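Local coordinates for protein putative glycoside hydrolase (Bacteroides ovatus, PDB 4ONZ) that is a putative glycoside hydrolase of the beta-fructosidase clan, probably built as a five-bladed beta-propeller like other clan members, with its precise function not established, at residues K332-L336 against V347-V353; N11-I15 against L297-D301. One frame throughout, in Å; residues are numbered along the deposited sequence.

Overall arrangement
Interaction 1 joins the two strands of the hairpin 333-340 and 344-350 in a three-stranded antiparallel sheet near the C-terminus. Interaction 2 lays the first modelled residues, Asn11-Ile15, against strand 296-299, which lies next to strand 281-288 in the large mixed sheet. Along the chain the second contact closes before the first opens, and their centres are about 17 Å apart. They meet directly: Leu334 CD1 packs on Ile15 CG2 at 3.6 Å. The N-terminal segment therefore touches both neighbouring sheets, and a few residues further on Leu19 forms a backbone hydrogen bond with Val349. Chain start and chain end are thus brought together in what is probably a five-bladed beta-propeller, as in the clan.

Interaction 1 (K332-L336 against V347-V353); sequences KKLYL and VAVCDDV
Leu334 pairs with Cys350 and Leu336 with Ala348 as antiparallel hydrogen-bonded pairs, with the non-hydrogen-bonded pair Tyr335-Val349 between them. Four backbone hydrogen bonds result. Leu334 N to Cys350 O measures 2.8 Å, and Cys350 N returns the bond to Leu334 O at 2.8 Å; Leu336 and Ala348 exchange the other two in the same fashion. Between these rungs Val349 CA makes a CA-H...O contact with Leu334 O at 3.4 Å, and just outside the Leu336-Ala348 pair Val347 CA makes another with Leu336 O at 3.2 Å. Beyond the Leu334-Cys350 pair the direct bonding across these segments ends, and a water donates to both Lys332 O (2.7 Å) and Asp351 O (2.6 Å).

Apolar contacts divide between the two faces of the hairpin. On the face of Tyr335 and Val349, the side chains lie next to each other and point the same way. Val349 CG1 sits over one face of the phenol ring in a CH-pi contact, 4.2 Å from the Tyr335 ring centroid. It reaches this position because it is anti to the backbone N (chi1 -174°), while CG2 touches ring atoms CD2 and CE2. Val347 CG2 meets the same ring at its edge, and the extended chain of Lys333 brings its CD against Val349 CG1. On the other face, Leu334 CB packs on Cys350 CB. Past the strand end the chain turns back, setting Val353 CG1 4.0 Å from Leu334 CG and CG2 beside Lys332 O. Within that turn Asp352 N donates to Cys350 SG.

Strand 322-330 flanks strand 333-340 on its other edge, where Tyr335 shares backbone hydrogen bonds with Val328 and Leu336 packs on Ile324 and Leu327. Phe18, from the N-terminal loop, covers Leu336 and Cys350, and Val349 has a backbone hydrogen bond with Leu19 of the same loop.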
loop_
_atom_site.group_PDB
_atom_site.type_symbol
_atom_site.label_atom_id
_atom_site.label_comp_id
_atom_site.label_asym_id
_atom_site.label_seq_id
_atom_site.Cartn_x
_atom_site.Cartn_y
_atom_site.Cartn_z
ATOM N N LYS A 332 4.047 -18.290 -10.839
ATOM C CA LYS A 332 5.442 -17.978 -11.123
ATOM C C LYS A 332 5.688 -16.560 -11.640
ATOM O O LYS A 332 6.715 -16.313 -12.260
ATOM C CB LYS A 332 6.034 -18.987 -12.123
ATOM C CG LYS A 332 5.951 -20.441 -11.701
ATOM C CD LYS A 332 6.694 -21.304 -12.715
ATOM C CE LYS A 332 6.588 -22.781 -12.389
ATOM N NZ LYS A 332 7.374 -23.607 -13.351
ATOM N N LYS A 333 4.760 -15.640 -11.381
ATOM C CA LYS A 333 4.907 -14.236 -11.779
ATOM C C LYS A 333 4.532 -13.299 -10.638
ATOM O O LYS A 333 3.809 -13.674 -9.717
ATOM C CB LYS A 333 4.017 -13.905 -12.978
ATOM C CG LYS A 333 4.384 -14.641 -14.250
ATOM C CD LYS A 333 3.481 -14.210 -15.389
ATOM C CE LYS A 333 3.848 -14.913 -16.684
ATOM N NZ LYS A 333 2.902 -14.547 -17.772
ATOM N N LEU A 334 5.054 -12.084 -10.704
ATOM C CA LEU A 334 4.715 -11.045 -9.745
ATOM C C LEU A 334 3.859 -10.007 -10.451
ATOM O O LEU A 334 4.225 -9.520 -11.521
ATOM C CB LEU A 334 5.967 -10.387 -9.175
ATOM C CG LEU A 334 6.764 -11.149 -8.117
ATOM C CD1 LEU A 334 8.070 -10.408 -7.847
ATOM C CD2 LEU A 334 5.946 -11.298 -6.840
ATOM N N TYR A 335 2.705 -9.705 -9.864
ATOM C CA TYR A 335 1.792 -8.687 -10.369
ATOM C C TYR A 335 1.821 -7.482 -9.434
ATOM O O TYR A 335 1.541 -7.603 -8.231
ATOM C CB TYR A 335 0.368 -9.231 -10.450
ATOM C CG TYR A 335 0.182 -10.328 -11.481
ATOM C CD1 TYR A 335 0.642 -11.616 -11.239
ATOM C CD2 TYR A 335 -0.473 -10.080 -12.688
ATOM C CE1 TYR A 335 0.490 -12.620 -12.175
ATOM C CE2 TYR A 335 -0.633 -11.087 -13.633
ATOM C CZ TYR A 335 -0.150 -12.352 -13.368
ATOM O OH TYR A 335 -0.301 -13.363 -14.296
ATOM N N LEU A 336 2.121 -6.324 -10.013
ATOM C CA LEU A 336 2.203 -5.049 -9.303
ATOM C C LEU A 336 0.933 -4.246 -9.601
ATOM O O LEU A 336 0.625 -4.006 -10.771
ATOM C CB LEU A 336 3.418 -4.296 -9.844
ATOM C CG LEU A 336 4.031 -3.175 -9.028
ATOM C CD1 LEU A 336 4.525 -3.740 -7.705
ATOM C CD2 LEU A 336 5.176 -2.569 -9.813
ATOM N N VAL A 347 -2.099 -2.428 -13.692
ATOM C CA VAL A 347 -1.276 -3.580 -13.361
ATOM C C VAL A 347 -0.045 -3.665 -14.263
ATOM O O VAL A 347 -0.091 -3.271 -15.439
ATOM C CB VAL A 347 -2.101 -4.896 -13.468
ATOM C CG1 VAL A 347 -2.494 -5.189 -14.912
ATOM C CG2 VAL A 347 -1.335 -6.076 -12.893
ATOM N N ALA A 348 1.054 -4.157 -13.691
ATOM C CA ALA A 348 2.298 -4.431 -14.429
ATOM C C ALA A 348 2.795 -5.768 -13.899
ATOM O O ALA A 348 2.564 -6.111 -12.732
ATOM C CB ALA A 348 3.334 -3.330 -14.245
ATOM N N VAL A 349 3.478 -6.521 -14.747
ATOM C CA VAL A 349 3.826 -7.911 -14.437
ATOM C C VAL A 349 5.305 -8.220 -14.636
ATOM O O VAL A 349 5.909 -7.757 -15.595
ATOM C CB VAL A 349 3.002 -8.844 -15.357
ATOM C CG1 VAL A 349 3.210 -10.311 -14.989
ATOM C CG2 VAL A 349 1.524 -8.467 -15.296
ATOM N N CYS A 350 5.862 -9.013 -13.720
ATOM C CA CYS A 350 7.262 -9.438 -13.749
ATOM C C CYS A 350 7.343 -10.963 -13.764
ATOM O O CYS A 350 6.758 -11.633 -12.911
ATOM C CB CYS A 350 7.992 -8.903 -12.524
ATOM S SG CYS A 350 9.719 -9.406 -12.343
ATOM N N ASP A 351 8.071 -11.516 -14.727
ATOM C CA ASP A 351 8.201 -12.972 -14.819
ATOM C C ASP A 351 9.535 -13.510 -14.283
ATOM O O ASP A 351 9.814 -14.699 -14.411
ATOM C CB ASP A 351 7.927 -13.441 -16.255
ATOM C CG ASP A 351 8.846 -12.805 -17.262
ATOM O OD1 ASP A 351 9.970 -12.411 -16.887
ATOM O OD2 ASP A 351 8.444 -12.703 -18.438
ATOM N N ASP A 352 10.348 -12.640 -13.677
ATOM C CA ASP A 352 11.630 -13.038 -13.079
ATOM C C ASP A 352 11.469 -13.099 -11.558
ATOM O O ASP A 352 11.555 -12.073 -10.877
ATOM C CB ASP A 352 12.739 -12.050 -13.468
ATOM C CG ASP A 352 14.102 -12.430 -12.894
ATOM O OD1 ASP A 352 14.246 -13.538 -12.329
ATOM O OD2 ASP A 352 15.037 -11.607 -13.014
ATOM N N VAL A 353 11.269 -14.308 -11.031
ATOM C CA VAL A 353 10.992 -14.506 -9.597
ATOM C C VAL A 353 11.995 -15.356 -8.808
ATOM O O VAL A 353 11.791 -15.606 -7.611
ATOM C CB VAL A 353 9.583 -15.118 -9.417
ATOM C CG1 VAL A 353 8.535 -14.177 -9.990
ATOM C CG2 VAL A 353 9.484 -16.492 -10.077
HETATM O O HOH W 1 7.932 -16.537 -14.691
#

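Interaction 2 (N11-I15 against L297-D301); sequences NNWVI and LDRLD
Trp13 reaches across to Asp298 and Leu300, and its indole carries most of this contact. From CB, which points at strand 296-299, the ring is set by a first torsion that puts CG between the backbone N and the carbonyl carbon (chi1 62°). CD1 comes next, at 3.9 Å from Asp298 OD2. NE1 then donates a hydrogen bond to Asp298 OD2 at 2.9 Å. The bond is bent, with an N-H...O angle of 139°, and the donor arrives from above the carboxylate plane, 48° out of it. Further round the ring, CE2 and CZ2 lie against Asp298 CB, the latter at 3.8 Å, and CZ2 also touches Leu300 CD2. At the far end CH2 meets Leu300 CG at 4.0 Å, the leucine running antiparallel alongside the indole.

Leu300 CD2 is the common meeting point of the apolar part. Val14 CG2 approaches it tip to tip at 3.7 Å, and also lies over the centre of one face of the indole. The amide of Asn11, poorly ordered, crosses the same methyl, with ND2 3.8 Å away. The remaining carboxylate oxygen, Asp298 OD1, accepts Arg299 N at 2.8 Å, which, together with the indole bond, should limit rotation of the carboxylate.

The indole also touches Gln285 and Leu287 of strand 281-288 and Val260 of strand 258-266, while Leu297 and Asp298 together face Leu287 in a classic beta bulge. The chemistry thus pairs one bent polar bond, which gives the N-H of a buried indole a partner, with unspecific apolar contact, tying the N-terminal loop to the strand 282 residues further along the chain.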
loop_
_atom_site.group_PDB
_atom_site.type_symbol
_atom_site.label_atom_id
_atom_site.label_comp_id
_atom_site.label_asym_id
_atom_site.label_seq_id
_atom_site.Cartn_x
_atom_site.Cartn_y
_atom_site.Cartn_z
ATOM N N ASN A 11 22.852 -3.826 -9.835
ATOM C CA ASN A 11 21.390 -3.948 -9.537
ATOM C C ASN A 11 20.830 -5.355 -9.785
ATOM O O ASN A 11 19.769 -5.520 -10.390
ATOM C CB ASN A 11 20.587 -2.895 -10.321
ATOM C CG ASN A 11 20.768 -1.486 -9.775
ATOM O OD1 ASN A 11 21.242 -1.293 -8.651
ATOM N ND2 ASN A 11 20.374 -0.491 -10.566
ATOM N N ASN A 12 21.553 -6.364 -9.302
ATOM C CA ASN A 12 21.116 -7.758 -9.405
ATOM C C ASN A 12 20.003 -8.083 -8.391
ATOM O O ASN A 12 19.296 -9.081 -8.541
ATOM C CB ASN A 12 22.299 -8.721 -9.210
ATOM C CG ASN A 12 22.911 -8.644 -7.811
ATOM O OD1 ASN A 12 22.887 -7.598 -7.158
ATOM N ND2 ASN A 12 23.480 -9.757 -7.354
ATOM N N TRP A 13 19.858 -7.230 -7.372
ATOM C CA TRP A 13 18.867 -7.403 -6.308
ATOM C C TRP A 13 17.495 -6.782 -6.609
ATOM O O TRP A 13 16.521 -7.049 -5.903
ATOM C CB TRP A 13 19.401 -6.788 -5.005
ATOM C CG TRP A 13 19.660 -5.302 -5.081
ATOM C CD1 TRP A 13 20.840 -4.686 -5.390
ATOM C CD2 TRP A 13 18.712 -4.251 -4.845
ATOM N NE1 TRP A 13 20.684 -3.318 -5.361
ATOM C CE2 TRP A 13 19.388 -3.026 -5.025
ATOM C CE3 TRP A 13 17.358 -4.228 -4.491
ATOM C CZ2 TRP A 13 18.756 -1.791 -4.865
ATOM C CZ3 TRP A 13 16.732 -3.000 -4.335
ATOM C CH2 TRP A 13 17.431 -1.802 -4.523
ATOM N N VAL A 14 17.423 -5.960 -7.648
ATOM C CA VAL A 14 16.201 -5.236 -7.985
ATOM C C VAL A 14 15.106 -6.174 -8.489
ATOM O O VAL A 14 15.367 -7.060 -9.285
ATOM C CB VAL A 14 16.495 -4.138 -9.034
ATOM C CG1 VAL A 14 15.230 -3.399 -9.428
ATOM C CG2 VAL A 14 17.525 -3.157 -8.493
ATOM N N ILE A 15 13.888 -5.989 -7.998
ATOM C CA ILE A 15 12.771 -6.812 -8.439
ATOM C C ILE A 15 12.206 -6.172 -9.700
ATOM O O ILE A 15 11.886 -4.976 -9.721
ATOM C CB ILE A 15 11.688 -6.965 -7.361
ATOM C CG1 ILE A 15 12.293 -7.556 -6.085
ATOM C CG2 ILE A 15 10.563 -7.857 -7.874
ATOM C CD1 ILE A 15 11.339 -7.664 -4.926
ATOM N N LEU A 297 21.206 -1.514 2.709
ATOM C CA LEU A 297 22.326 -2.053 1.936
ATOM C C LEU A 297 22.440 -1.324 0.615
ATOM O O LEU A 297 23.544 -1.080 0.146
ATOM C CB LEU A 297 22.153 -3.549 1.655
ATOM C CG LEU A 297 22.125 -4.489 2.856
ATOM C CD1 LEU A 297 22.045 -5.930 2.377
ATOM C CD2 LEU A 297 23.335 -4.278 3.750
ATOM N N ASP A 298 21.304 -0.987 0.004
ATOM C CA ASP A 298 21.316 -0.303 -1.282
ATOM C C ASP A 298 19.981 0.397 -1.517
ATOM O O ASP A 298 18.979 0.058 -0.888
ATOM C CB ASP A 298 21.612 -1.306 -2.407
ATOM C CG ASP A 298 22.236 -0.655 -3.647
ATOM O OD1 ASP A 298 22.297 0.597 -3.749
ATOM O OD2 ASP A 298 22.683 -1.414 -4.531
ATOM N N ARG A 299 19.982 1.352 -2.444
ATOM C CA ARG A 299 18.808 2.164 -2.752
ATOM C C ARG A 299 18.926 2.637 -4.200
ATOM O O ARG A 299 20.010 3.054 -4.635
ATOM C CB ARG A 299 18.787 3.356 -1.786
ATOM C CG ARG A 299 17.575 4.272 -1.830
ATOM C CD ARG A 299 17.772 5.345 -0.782
ATOM N NE ARG A 299 16.738 6.369 -0.759
ATOM C CZ ARG A 299 16.743 7.403 0.081
ATOM N NH1 ARG A 299 17.737 7.558 0.948
ATOM N NH2 ARG A 299 15.767 8.295 0.052
ATOM N N LEU A 300 17.845 2.526 -4.969
ATOM C CA LEU A 300 17.872 2.979 -6.361
ATOM C C LEU A 300 17.966 4.496 -6.454
ATOM O O LEU A 300 17.254 5.212 -5.748
ATOM C CB LEU A 300 16.632 2.512 -7.121
ATOM C CG LEU A 300 16.520 0.996 -7.274
ATOM C CD1 LEU A 300 15.248 0.629 -8.004
ATOM C CD2 LEU A 300 17.726 0.465 -8.015
ATOM N N ASP A 301 18.868 4.970 -7.308
ATOM C CA ASP A 301 19.026 6.395 -7.561
ATOM C C ASP A 301 17.901 6.913 -8.439
ATOM O O ASP A 301 17.472 8.048 -8.284
ATOM C CB ASP A 301 20.352 6.685 -8.272
ATOM C CG ASP A 301 21.536 6.609 -7.348
ATOM O OD1 ASP A 301 21.354 6.780 -6.130
ATOM O OD2 ASP A 301 22.658 6.410 -7.846
#